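PDB 4Q3N: MGS-M5 from Unidentified, which probably catalyses the NAD-dependent interconversion of pyruvate and L-lactate, as an L-lactate dehydrogenase of the lactate/malate dehydrogenase family. Local coordinates for residues A[4-9]-A[16-21]; A[238-243]-A[249-254]; A[60-63]-A[67-70]. All blocks are in the same frame, centred on the assembly; numbering follows the deposited sequence.

Contact 1: A[4-9]-A[16-21]; sequences SKVVVV and MSYAYA. With ACT (acetate ion), chain G.
In the first beta-alpha-beta unit of the Rossmann fold, Val6 and Val8 of strand 5-9 receive the ring of Tyr18 from helix 13-25. The turn between strand and helix carries Gly10, Gly12 and Gly15, consistent with the GxGxxG pattern of dinucleotide-binding folds. With CG anti to the backbone N (chi1 167°), Tyr18 holds its ring out from the helix toward the central strand, and the phenol end meets Val6 coming the other way. Val6 CG1 lies at the ring edge, near its plane, 3.5 Å from Tyr18 OH. Val8 slides past the ring in the opposite sense and uses its other methyl: Val8 CG2 is 3.7 Å from Tyr18 CE2 and nearly as close to CD2, approaching the ring obliquely. The hydroxyl sits in this apolar, buried setting, yet it hydrogen-bonds to Thr242 on helix 232-246, while Leu238 and Val239 of that helix also touch the ring. With an alanine here in place of Tyr18, a gap would probably open against Val6 and Val8 and Thr242 would lose its phenol partner. Just before the strand begins, an acetate, probably from the crystallisation liquor, is held by Arg57 and by Ser4, whose OG donates to acetate OXT over 2.9 Å.

Contact 2: A[238-243]-A[249-254]; sequences LVRITA and ENRILP. With ACT (acetate ion), chain F.
The helical segment 238-243 and strand 251-254 run roughly antiparallel, 147° between their directions and 9.9 Å apart at closest approach, the CA atoms of Ile241 and Leu253, and of Ala243 and Glu249, being the nearest pairs. With CG anti to the backbone N and the chain bent at chi2, Arg240 brings its guanidinium across to the strand side. There Arg240 NH1 and NH2 both grip one oxygen, each 2.9 Å from Glu249 OE1, in an end-on salt bridge. OE1 lies in the guanidinium plane, but the carboxylate stands almost upright to it, the two planes 84° apart. Consequently the nitrogens reach OE1 on its syn side from opposite faces of the carboxylate. This pairing closes the turn between helix 232-246 and strand 251-258, an outermost strand, within this chain, of an antiparallel sheet in the alpha/beta C-terminal domain; a G1 beta bulge there sets Asn250 and Arg251 together opposite Leu277. Asn250 ND2 also donates to OXT of an acetate, probably from the crystallisation liquor, at 3.0 Å. Arg251 crosses Arg240 at about a right angle, and Arg240 NH2 hangs 3.1 Å above the centre of the Arg251 guanidinium, the planes 52° apart. Glu249, together with Asp164 of the third subunit, which forms a salt bridge with Arg251 NH1, probably offsets the closeness of two positive groups. Deeper in, the contact is apolar: Leu253 CD1 approaches Ile241 CG1 at 4.2 Å and rests 4.1 Å from the carbonyl O of Arg240. Phe54 of the second subunit packs on both Arg240 and Leu253.

Contact 3: A[60-63]-A[67-70]; sequences SIKA and KDCK
Lys62 and Asp68 reach for one another from opposite directions, the lysine from the edge strand 60-63 and the aspartate from the short 3-10 turn that follows it. Lys62 takes the crowded position at its first torsion, CG lying between the backbone N and the carbonyl carbon (chi1 77°), and the extended chain beyond CG carries NZ across to the turn. The ammonium group arrives above the carboxylate instead of within its plane: Lys62 NZ is 3.1 Å from Asp68 OD1 and 51° out of that plane. This is a hydrogen-bonded salt bridge, and the last methylene follows the nitrogen down, with Lys62 CE 3.6 Å from the same OD1. The approach favours one oxygen, for Asp68 OD2 lies 3.9 Å from Lys62 NZ. OD2 has its own partner, the backbone N of Asp65 three residues back, and this bond is likely to fix the rotation of the carboxylate that Lys62 then meets. Lys67 NZ, 5.5 Å from Lys62 NZ, adds a second positive charge nearby, which would probably favour the ionised carboxylate further. The lysine is exposed, whereas the aspartate is buried and its side chain touches Val32 of strand 30-34. Strand 60-63 is the outermost strand of the parallel Rossmann sheet within this chain and is joined to strand 30-34 by backbone hydrogen bonds of Ser60 and Lys62, with Leu31 and Leu33 among the partners; Ile61 and Ala63, pointing to the other face, pack against helix 38-49.

Overall arrangement
Contacts 1 and 3 share the parallel Rossmann sheet, their centres about 11 Å apart, and they touch where Lys5 NZ comes 3.0 Å from Asp68 O and Val7 CG1 lies 3.9 Å from Cys69 SG. Contact 1 also leans on contact 2, about 15 Å away centre to centre, across the join of the NAD-binding and C-terminal domains: Tyr18 OH is 2.7 Å from Thr242 OG1, and Ala21 CB packs on Val239 CG2. Contacts 2 and 3 do not meet, their nearest atoms about 12 Å apart. The glycine-rich turn after strand 5-9, which Val8 touches, suggests that contact 1 borders the probable NAD site; the sodium site, at Ile198, Met201 and Ile204, involves none of the three.

Contact 1: A[4-9]-A[16-21]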
loop_
_atom_site.group_PDB
_atom_site.type_symbol
_atom_site.label_atom_id
_atom_site.label_comp_id
_atom_site.label_asym_id
_atom_site.label_seq_id
_atom_site.Cartn_x
_atom_site.Cartn_y
_atom_site.Cartn_z
ATOM N N SER A 4 -15.976 6.446 7.820
ATOM C CA SER A 4 -15.295 6.020 6.585
ATOM C C SER A 4 -16.264 5.873 5.409
ATOM O O SER A 4 -16.243 4.893 4.694
ATOM C CB SER A 4 -14.476 4.711 6.767
ATOM O OG SER A 4 -13.478 4.532 5.688
ATOM N N LYS A 5 -17.048 6.925 5.179
ATOM C CA LYS A 5 -18.026 6.929 4.084
ATOM C C LYS A 5 -17.987 8.207 3.277
ATOM O O LYS A 5 -18.081 9.310 3.844
ATOM C CB LYS A 5 -19.439 6.771 4.668
ATOM C CG LYS A 5 -20.520 6.643 3.588
ATOM C CD LYS A 5 -21.808 6.409 4.377
ATOM C CE LYS A 5 -23.016 6.470 3.449
ATOM N NZ LYS A 5 -24.298 6.175 4.219
ATOM N N VAL A 6 -17.885 8.051 1.967
ATOM C CA VAL A 6 -17.883 9.179 1.063
ATOM C C VAL A 6 -19.059 9.049 0.104
ATOM O O VAL A 6 -19.345 7.953 -0.382
ATOM C CB VAL A 6 -16.565 9.249 0.260
ATOM C CG1 VAL A 6 -16.676 10.321 -0.852
ATOM C CG2 VAL A 6 -15.371 9.533 1.211
ATOM N N VAL A 7 -19.754 10.163 -0.153
ATOM C CA VAL A 7 -20.774 10.176 -1.190
ATOM C C VAL A 7 -20.235 11.025 -2.365
ATOM O O VAL A 7 -19.670 12.117 -2.149
ATOM C CB VAL A 7 -22.128 10.775 -0.649
ATOM C CG1 VAL A 7 -23.153 10.927 -1.825
ATOM C CG2 VAL A 7 -22.667 9.919 0.506
ATOM N N VAL A 8 -20.349 10.499 -3.582
ATOM C CA VAL A 8 -19.972 11.224 -4.786
ATOM C C VAL A 8 -21.253 11.705 -5.539
ATOM O O VAL A 8 -22.087 10.889 -5.931
ATOM C CB VAL A 8 -19.118 10.359 -5.731
ATOM C CG1 VAL A 8 -18.770 11.185 -7.044
ATOM C CG2 VAL A 8 -17.836 9.895 -5.000
ATOM N N VAL A 9 -21.420 13.011 -5.720
ATOM C CA VAL A 9 -22.621 13.503 -6.423
ATOM C C VAL A 9 -22.193 13.875 -7.853
ATOM O O VAL A 9 -21.418 14.819 -8.051
ATOM C CB VAL A 9 -23.274 14.742 -5.724
ATOM C CG1 VAL A 9 -24.538 15.243 -6.560
ATOM C CG2 VAL A 9 -23.592 14.425 -4.291
ATOM N N MET A 16 -16.170 9.825 -11.325
ATOM C CA MET A 16 -15.906 8.390 -11.390
ATOM C C MET A 16 -14.375 8.099 -11.406
ATOM O O MET A 16 -13.964 7.063 -10.938
ATOM C CB MET A 16 -16.584 7.734 -12.602
ATOM C CG MET A 16 -18.134 7.671 -12.444
ATOM S SD MET A 16 -18.632 6.854 -10.918
ATOM C CE MET A 16 -17.703 5.272 -10.937
ATOM N N SER A 17 -13.572 8.985 -11.968
ATOM C CA SER A 17 -12.120 8.819 -11.896
ATOM C C SER A 17 -11.698 8.923 -10.426
ATOM O O SER A 17 -10.909 8.133 -9.915
ATOM C CB SER A 17 -11.438 9.878 -12.755
ATOM O OG SER A 17 -11.659 9.572 -14.133
ATOM N N TYR A 18 -12.310 9.860 -9.726
ATOM C CA TYR A 18 -12.109 9.974 -8.286
ATOM C C TYR A 18 -12.506 8.668 -7.555
ATOM O O TYR A 18 -11.702 8.089 -6.777
ATOM C CB TYR A 18 -12.932 11.159 -7.757
ATOM C CG TYR A 18 -13.075 11.203 -6.232
ATOM C CD1 TYR A 18 -11.959 11.197 -5.391
ATOM C CD2 TYR A 18 -14.328 11.279 -5.650
ATOM C CE1 TYR A 18 -12.107 11.265 -3.956
ATOM C CE2 TYR A 18 -14.500 11.376 -4.234
ATOM C CZ TYR A 18 -13.377 11.375 -3.405
ATOM O OH TYR A 18 -13.546 11.452 -2.035
ATOM N N ALA A 19 -13.714 8.177 -7.807
ATOM C CA ALA A 19 -14.161 6.950 -7.175
ATOM C C ALA A 19 -13.221 5.763 -7.519
ATOM O O ALA A 19 -12.825 5.015 -6.615
ATOM C CB ALA A 19 -15.584 6.624 -7.579
ATOM N N TYR A 20 -12.840 5.635 -8.792
ATOM C CA TYR A 20 -12.021 4.489 -9.177
ATOM C C TYR A 20 -10.659 4.591 -8.511
ATOM O O TYR A 20 -10.069 3.576 -8.134
ATOM C CB TYR A 20 -11.820 4.450 -10.664
ATOM C CG TYR A 20 -11.238 3.177 -11.271
ATOM C CD1 TYR A 20 -11.781 1.903 -10.995
ATOM C CD2 TYR A 20 -10.261 3.276 -12.221
ATOM C CE1 TYR A 20 -11.292 0.777 -11.677
ATOM C CE2 TYR A 20 -9.777 2.160 -12.908
ATOM C CZ TYR A 20 -10.320 0.940 -12.636
ATOM O OH TYR A 20 -9.827 -0.098 -13.379
ATOM N N ALA A 21 -10.112 5.799 -8.470
ATOM C CA ALA A 21 -8.804 5.983 -7.830
ATOM C C ALA A 21 -8.879 5.588 -6.353
ATOM O O ALA A 21 -7.949 4.923 -5.826
ATOM C CB ALA A 21 -8.293 7.468 -8.016
HETATM C C ACT G . -9.506 4.987 6.614
HETATM O O ACT G . -8.679 4.124 6.210
HETATM O OXT ACT G . -10.716 4.644 6.711
HETATM C CH3 ACT G . -9.049 6.370 6.959
#

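Contact 2: A[238-243]-A[249-254]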
loop_
_atom_site.group_PDB
_atom_site.type_symbol
_atom_site.label_atom_id
_atom_site.label_comp_id
_atom_site.label_asym_id
_atom_site.label_seq_id
_atom_site.Cartn_x
_atom_site.Cartn_y
_atom_site.Cartn_z
ATOM N N LEU A 238 -8.368 14.837 -5.757
ATOM C CA LEU A 238 -9.497 14.651 -4.837
ATOM C C LEU A 238 -9.233 13.485 -3.842
ATOM O O LEU A 238 -9.636 13.540 -2.657
ATOM C CB LEU A 238 -10.803 14.377 -5.596
ATOM C CG LEU A 238 -11.301 15.570 -6.448
ATOM C CD1 LEU A 238 -12.432 15.183 -7.466
ATOM C CD2 LEU A 238 -11.737 16.747 -5.516
ATOM N N VAL A 239 -8.603 12.426 -4.336
ATOM C CA VAL A 239 -8.219 11.335 -3.426
ATOM C C VAL A 239 -7.301 11.853 -2.332
ATOM O O VAL A 239 -7.465 11.546 -1.125
ATOM C CB VAL A 239 -7.534 10.185 -4.182
ATOM C CG1 VAL A 239 -6.963 9.158 -3.123
ATOM C CG2 VAL A 239 -8.572 9.546 -5.097
ATOM N N ARG A 240 -6.338 12.677 -2.728
ATOM C CA ARG A 240 -5.351 13.138 -1.753
ATOM C C ARG A 240 -5.985 14.008 -0.709
ATOM O O ARG A 240 -5.629 13.930 0.483
ATOM C CB ARG A 240 -4.228 13.917 -2.433
ATOM C CG ARG A 240 -3.015 14.165 -1.503
ATOM C CD ARG A 240 -2.350 12.765 -1.099
ATOM N NE ARG A 240 -1.397 12.877 0.005
ATOM C CZ ARG A 240 -1.709 12.997 1.296
ATOM N NH1 ARG A 240 -2.976 13.111 1.691
ATOM N NH2 ARG A 240 -0.733 13.048 2.202
ATOM N N ILE A 241 -6.917 14.862 -1.138
ATOM C CA ILE A 241 -7.653 15.711 -0.183
ATOM C C ILE A 241 -8.455 14.825 0.765
ATOM O O ILE A 241 -8.435 15.002 1.981
ATOM C CB ILE A 241 -8.581 16.706 -0.905
ATOM C CG1 ILE A 241 -7.719 17.742 -1.681
ATOM C CG2 ILE A 241 -9.506 17.396 0.091
ATOM C CD1 ILE A 241 -8.500 18.496 -2.848
ATOM N N THR A 242 -9.122 13.830 0.197
ATOM C CA THR A 242 -9.923 12.891 0.989
ATOM C C THR A 242 -9.055 12.163 2.037
ATOM O O THR A 242 -9.459 11.959 3.194
ATOM C CB THR A 242 -10.606 11.871 0.052
ATOM O OG1 THR A 242 -11.427 12.611 -0.896
ATOM C CG2 THR A 242 -11.486 10.903 0.859
ATOM N N ALA A 243 -7.883 11.732 1.612
ATOM C CA ALA A 243 -6.994 10.948 2.505
ATOM C C ALA A 243 -6.488 11.809 3.640
ATOM O O ALA A 243 -6.405 11.363 4.784
ATOM C CB ALA A 243 -5.810 10.366 1.697
ATOM N N GLU A 249 -4.619 13.893 8.921
ATOM C CA GLU A 249 -3.164 14.030 8.732
ATOM C C GLU A 249 -2.610 15.366 9.222
ATOM O O GLU A 249 -1.450 15.412 9.540
ATOM C CB GLU A 249 -2.794 13.862 7.235
ATOM C CG GLU A 249 -2.946 12.435 6.752
ATOM C CD GLU A 249 -2.569 12.255 5.292
ATOM O OE1 GLU A 249 -2.493 13.266 4.533
ATOM O OE2 GLU A 249 -2.390 11.081 4.907
ATOM N N ASN A 250 -3.426 16.441 9.243
ATOM C CA ASN A 250 -2.897 17.814 9.411
ATOM C C ASN A 250 -1.864 18.055 8.303
ATOM O O ASN A 250 -0.697 18.448 8.540
ATOM C CB ASN A 250 -2.305 18.015 10.824
ATOM C CG ASN A 250 -3.394 18.145 11.894
ATOM O OD1 ASN A 250 -4.316 18.938 11.754
ATOM N ND2 ASN A 250 -3.302 17.354 12.938
ATOM N N ARG A 251 -2.333 17.790 7.090
ATOM C CA ARG A 251 -1.567 17.896 5.848
ATOM C C ARG A 251 -1.788 19.282 5.239
ATOM O O ARG A 251 -2.902 19.779 5.240
ATOM C CB ARG A 251 -2.032 16.842 4.877
ATOM C CG ARG A 251 -1.098 16.615 3.667
ATOM C CD ARG A 251 0.156 15.831 4.117
ATOM N NE ARG A 251 1.018 15.612 2.963
ATOM C CZ ARG A 251 1.941 14.659 2.869
ATOM N NH1 ARG A 251 2.124 13.817 3.872
ATOM N NH2 ARG A 251 2.663 14.536 1.747
ATOM N N ILE A 252 -0.746 19.882 4.690
ATOM C CA ILE A 252 -0.889 21.186 4.023
ATOM C C ILE A 252 -1.080 20.945 2.536
ATOM O O ILE A 252 -0.195 20.361 1.876
ATOM C CB ILE A 252 0.336 22.077 4.235
ATOM C CG1 ILE A 252 0.538 22.297 5.740
ATOM C CG2 ILE A 252 0.149 23.420 3.460
ATOM C CD1 ILE A 252 1.879 22.909 6.096
ATOM N N LEU A 253 -2.244 21.347 2.044
ATOM C CA LEU A 253 -2.588 21.286 0.605
ATOM C C LEU A 253 -3.227 22.582 0.130
ATOM O O LEU A 253 -4.001 23.192 0.849
ATOM C CB LEU A 253 -3.593 20.157 0.305
ATOM C CG LEU A 253 -3.070 18.739 0.614
ATOM C CD1 LEU A 253 -4.217 17.776 0.594
ATOM C CD2 LEU A 253 -1.953 18.268 -0.390
ATOM N N PRO A 254 -2.940 22.981 -1.114
ATOM C CA PRO A 254 -3.575 24.185 -1.640
ATOM C C PRO A 254 -4.954 23.786 -2.115
ATOM O O PRO A 254 -5.079 22.862 -2.922
ATOM C CB PRO A 254 -2.655 24.614 -2.776
ATOM C CG PRO A 254 -1.992 23.308 -3.248
ATOM C CD PRO A 254 -1.895 22.437 -2.001
HETATM C C ACT F . 0.354 15.582 13.421
HETATM O O ACT F . 1.439 15.735 14.082
HETATM O OXT ACT F . -0.710 16.168 13.806
HETATM C CH3 ACT F . 0.302 14.697 12.208
#

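Contact 3: A[60-63]-A[67-70]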
loop_
_atom_site.group_PDB
_atom_site.type_symbol
_atom_site.label_atom_id
_atom_site.label_comp_id
_atom_site.label_asym_id
_atom_site.label_seq_id
_atom_site.Cartn_x
_atom_site.Cartn_y
_atom_site.Cartn_z
ATOM N N SER A 60 -17.649 -1.310 0.517
ATOM C CA SER A 60 -19.077 -1.327 0.227
ATOM C C SER A 60 -19.356 -0.208 -0.769
ATOM O O SER A 60 -19.105 0.967 -0.473
ATOM C CB SER A 60 -19.898 -1.109 1.490
ATOM O OG SER A 60 -20.021 -2.294 2.235
ATOM N N ILE A 61 -19.842 -0.549 -1.956
ATOM C CA ILE A 61 -20.109 0.471 -2.978
ATOM C C ILE A 61 -21.521 0.316 -3.545
ATOM O O ILE A 61 -21.915 -0.797 -3.911
ATOM C CB ILE A 61 -19.103 0.384 -4.164
ATOM C CG1 ILE A 61 -17.649 0.398 -3.654
ATOM C CG2 ILE A 61 -19.387 1.538 -5.218
ATOM C CD1 ILE A 61 -16.635 0.290 -4.839
ATOM N N LYS A 62 -22.288 1.405 -3.585
ATOM C CA LYS A 62 -23.629 1.315 -4.168
ATOM C C LYS A 62 -24.064 2.643 -4.794
ATOM O O LYS A 62 -23.499 3.700 -4.487
ATOM C CB LYS A 62 -24.634 0.906 -3.104
ATOM C CG LYS A 62 -25.000 2.035 -2.204
ATOM C CD LYS A 62 -25.996 1.582 -1.111
ATOM C CE LYS A 62 -26.380 2.774 -0.231
ATOM N NZ LYS A 62 -27.626 2.508 0.506
ATOM N N ALA A 63 -25.069 2.608 -5.682
ATOM C CA ALA A 63 -25.701 3.855 -6.119
ATOM C C ALA A 63 -26.694 4.209 -5.032
ATOM O O ALA A 63 -27.334 3.312 -4.510
ATOM C CB ALA A 63 -26.472 3.668 -7.535
ATOM N N LYS A 67 -30.724 10.695 0.922
ATOM C CA LYS A 67 -30.801 10.198 2.290
ATOM C C LYS A 67 -29.546 9.425 2.706
ATOM O O LYS A 67 -29.220 9.370 3.898
ATOM C CB LYS A 67 -32.062 9.343 2.496
ATOM C CG LYS A 67 -32.092 8.010 1.750
ATOM C CD LYS A 67 -33.403 7.248 2.065
ATOM C CE LYS A 67 -33.513 5.926 1.285
ATOM N NZ LYS A 67 -32.368 4.990 1.553
ATOM N N ASP A 68 -28.823 8.838 1.759
ATOM C CA ASP A 68 -27.547 8.195 2.133
ATOM C C ASP A 68 -26.459 9.137 2.614
ATOM O O ASP A 68 -25.434 8.676 3.107
ATOM C CB ASP A 68 -26.988 7.381 0.956
ATOM C CG ASP A 68 -27.889 6.228 0.617
ATOM O OD1 ASP A 68 -28.127 5.383 1.515
ATOM O OD2 ASP A 68 -28.437 6.221 -0.506
ATOM N N CYS A 69 -26.673 10.443 2.484
ATOM C CA CYS A 69 -25.696 11.417 2.937
ATOM C C CYS A 69 -25.705 11.545 4.446
ATOM O O CYS A 69 -24.791 12.133 5.023
ATOM C CB CYS A 69 -25.959 12.799 2.324
ATOM S SG CYS A 69 -25.590 12.838 0.557
ATOM N N LYS A 70 -26.747 11.033 5.084
ATOM C CA LYS A 70 -27.014 11.401 6.477
ATOM C C LYS A 70 -25.796 11.152 7.374
ATOM O O LYS A 70 -25.436 12.001 8.179
ATOM C CB LYS A 70 -28.201 10.625 7.031
ATOM C CG LYS A 70 -28.454 10.899 8.531
ATOM C CD LYS A 70 -29.732 10.208 9.010
ATOM C CE LYS A 70 -29.895 10.372 10.522
ATOM N NZ LYS A 70 -31.316 10.359 10.937
#